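Local coordinates for protein dehalogenase (Rhodospirillaceae, PDB 6A41) that probably acts as an oxidoreductase in dehalogenation, with a Rossmann-like fold of the enoyl-(acyl carrier protein) reductase family, at residues A[17-22]-A[49-54]. Residues are numbered along the deposited sequence; the frame is centred on the assembly and turned at random.
Sequences AGHGTT and ESQFPG
Phe52 drives the edge of its ring into one face of the His19 imidazole, a T-shaped pair with centroids 4.9 Å apart and planes at 71°. Phe52 CE2 stands over the centre of the imidazole, while Phe52 CZ lies 3.7 Å from His19 CG. With CG anti to the carbonyl carbon (chi1 -60°), the ring of Phe52 offers one face to Thr22, whose CG2 packs 3.5 Å from Phe52 CG. The opposite face carries the aliphatic CG of Gln51, offset toward the rim; the extended Gln51 chain then brings NE2 to 3.6 Å from His19 CE1, its amide plane almost perpendicular to the imidazole. Within helix 18-27, Thr22 OG1 hydrogen-bonds Gly18 O (2.7 Å); beyond the two segments, it also bonds Tyr48 OH, and His19 NE2 bonds Glu14 OE2. An alanine in place of His19 would be likely to leave the Phe52 edge without its aromatic partner and Glu14 without this hydrogen bond. The contact joins the N-terminal part of helix 18-27, which follows strand 7-10, to the end of helix 42-51 and the residue after it, packing consecutive helices of the beta-alpha-beta units in a Rossmann-type fold.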
ATOM      1  N   ALA A  17      19.612   7.359 -13.205  1.00  9.49           N
ATOM      2  CA  ALA A  17      20.031   5.970 -13.244  1.00  9.44           C
ATOM      3  C   ALA A  17      20.693   5.583 -14.572  1.00  9.70           C
ATOM      4  O   ALA A  17      20.985   4.395 -14.836  1.00  9.69           O
ATOM      5  CB  ALA A  17      18.846   5.073 -13.041  1.00  9.21           C
ATOM      6  N   GLY A  18      20.965   6.562 -15.433  1.00 10.47           N
ATOM      7  CA  GLY A  18      21.465   6.228 -16.810  1.00 10.53           C
ATOM      8  C   GLY A  18      22.763   5.420 -16.888  1.00 11.20           C
ATOM      9  O   GLY A  18      22.891   4.447 -17.675  1.00 10.58           O
ATOM     10  N   HIS A  19      23.774   5.876 -16.179  1.00 11.30           N
ATOM     11  CA  HIS A  19      25.032   5.218 -16.220  1.00 11.55           C
ATOM     12  C   HIS A  19      25.017   3.851 -15.604  1.00 10.98           C
ATOM     13  O   HIS A  19      25.596   2.914 -16.172  1.00 10.35           O
ATOM     14  CB  HIS A  19      26.128   6.082 -15.578  1.00 13.00           C
ATOM     15  CG  HIS A  19      26.510   7.239 -16.443  1.00 14.62           C
ATOM     16  ND1 HIS A  19      27.733   7.864 -16.326  1.00 15.32           N
ATOM     17  CD2 HIS A  19      25.921   7.751 -17.549  1.00 15.44           C
ATOM     18  CE1 HIS A  19      27.805   8.815 -17.255  1.00 16.47           C
ATOM     19  NE2 HIS A  19      26.719   8.770 -18.000  1.00 15.59           N
ATOM     20  N   GLY A  20      24.403   3.748 -14.411  1.00 10.54           N
ATOM     21  CA  GLY A  20      24.281   2.394 -13.719  1.00 10.00           C
ATOM     22  C   GLY A  20      23.576   1.436 -14.659  1.00 10.01           C
ATOM     23  O   GLY A  20      23.990   0.315 -14.816  1.00  9.86           O
ATOM     24  N   THR A  21      22.448   1.891 -15.262  1.00  9.70           N
ATOM     25  CA  THR A  21      21.697   1.030 -16.078  1.00 10.09           C
ATOM     26  C   THR A  21      22.521   0.655 -17.337  1.00  9.93           C
ATOM     27  O   THR A  21      22.527  -0.459 -17.707  1.00 10.54           O
ATOM     28  CB  THR A  21      20.359   1.639 -16.498  1.00 10.42           C
ATOM     29  OG1 THR A  21      19.623   2.016 -15.287  1.00 10.79           O
ATOM     30  CG2 THR A  21      19.547   0.616 -17.298  1.00 10.82           C
ATOM     31  N   THR A  22      23.190   1.613 -17.975  1.00  9.65           N
ATOM     32  CA  THR A  22      23.973   1.292 -19.184  1.00 10.06           C
ATOM     33  C   THR A  22      24.993   0.195 -18.891  1.00  9.96           C
ATOM     34  O   THR A  22      25.130  -0.809 -19.623  1.00  9.18           O
ATOM     35  CB  THR A  22      24.755   2.534 -19.634  1.00 10.20           C
ATOM     36  OG1 THR A  22      23.859   3.532 -20.061  1.00 10.37           O
ATOM     37  CG2 THR A  22      25.685   2.203 -20.790  1.00 10.31           C
ATOM     38  N   GLU A  49      30.048   6.958 -25.407  1.00 15.12           N
ATOM     39  CA  GLU A  49      30.392   5.787 -26.119  1.00 15.39           C
ATOM     40  C   GLU A  49      31.811   5.295 -25.726  1.00 16.22           C
ATOM     41  O   GLU A  49      32.035   4.070 -25.658  1.00 16.78           O
ATOM     42  CB  GLU A  49      30.248   5.941 -27.623  1.00 15.99           C
ATOM     43  CG  GLU A  49      28.781   6.132 -28.060  1.00 16.81           C
ATOM     44  CD  GLU A  49      28.551   6.152 -29.564  1.00 18.18           C
ATOM     45  OE1 GLU A  49      29.585   6.164 -30.304  1.00 20.18           O
ATOM     46  OE2 GLU A  49      27.393   6.139 -30.029  1.00 15.81           O
ATOM     47  N   SER A  50      32.712   6.181 -25.405  1.00 16.96           N
ATOM     48  CA  SER A  50      34.016   5.730 -25.005  1.00 19.00           C
ATOM     49  C   SER A  50      33.986   5.180 -23.556  1.00 18.15           C
ATOM     50  O   SER A  50      34.711   4.253 -23.203  1.00 17.46           O
ATOM     51  CB  SER A  50      35.023   6.834 -25.257  1.00 21.88           C
ATOM     52  OG  SER A  50      35.043   7.624 -24.128  1.00 25.79           O
ATOM     53  N   GLN A  51      33.142   5.739 -22.695  1.00 17.46           N
ATOM     54  CA  GLN A  51      32.936   5.225 -21.329  1.00 18.96           C
ATOM     55  C   GLN A  51      32.178   3.894 -21.310  1.00 16.70           C
ATOM     56  O   GLN A  51      32.508   3.033 -20.477  1.00 14.82           O
ATOM     57  CB  GLN A  51      32.179   6.278 -20.560  1.00 22.14           C
ATOM     58  CG  GLN A  51      31.981   6.182 -19.097  1.00 26.42           C
ATOM     59  CD  GLN A  51      31.362   7.548 -18.606  1.00 32.52           C
ATOM     60  OE1 GLN A  51      31.079   8.607 -19.402  1.00 36.96           O
ATOM     61  NE2 GLN A  51      31.186   7.568 -17.333  1.00 35.56           N
ATOM     62  N   PHE A  52      31.251   3.690 -22.265  1.00 13.97           N
ATOM     63  CA  PHE A  52      30.410   2.504 -22.304  1.00 13.59           C
ATOM     64  C   PHE A  52      30.434   1.856 -23.678  1.00 14.22           C
ATOM     65  O   PHE A  52      29.442   1.922 -24.426  1.00 13.37           O
ATOM     66  CB  PHE A  52      28.973   2.916 -21.930  1.00 13.36           C
ATOM     67  CG  PHE A  52      28.861   3.532 -20.560  1.00 13.40           C
ATOM     68  CD1 PHE A  52      29.030   2.751 -19.413  1.00 13.93           C
ATOM     69  CD2 PHE A  52      28.646   4.882 -20.395  1.00 14.15           C
ATOM     70  CE1 PHE A  52      29.003   3.315 -18.120  1.00 13.95           C
ATOM     71  CE2 PHE A  52      28.501   5.428 -19.094  1.00 14.57           C
ATOM     72  CZ  PHE A  52      28.737   4.663 -17.983  1.00 14.29           C
ATOM     73  N   PRO A  53      31.553   1.246 -24.085  1.00 15.16           N
ATOM     74  CA  PRO A  53      31.712   0.694 -25.404  1.00 16.53           C
ATOM     75  C   PRO A  53      30.661  -0.385 -25.640  1.00 17.32           C
ATOM     76  O   PRO A  53      30.477  -1.241 -24.774  1.00 15.86           O
ATOM     77  CB  PRO A  53      33.103   0.004 -25.334  1.00 17.81           C
ATOM     78  CG  PRO A  53      33.825   0.804 -24.296  1.00 17.41           C
ATOM     79  CD  PRO A  53      32.804   1.091 -23.292  1.00 16.53           C
ATOM     80  N   GLY A  54      30.030  -0.287 -26.813  1.00 16.06           N
ATOM     81  CA  GLY A  54      28.925  -1.101 -27.223  1.00 16.96           C
ATOM     82  C   GLY A  54      27.645  -0.348 -27.072  1.00 16.79           C
ATOM     83  O   GLY A  54      26.729  -0.753 -27.657  1.00 19.73           O
TER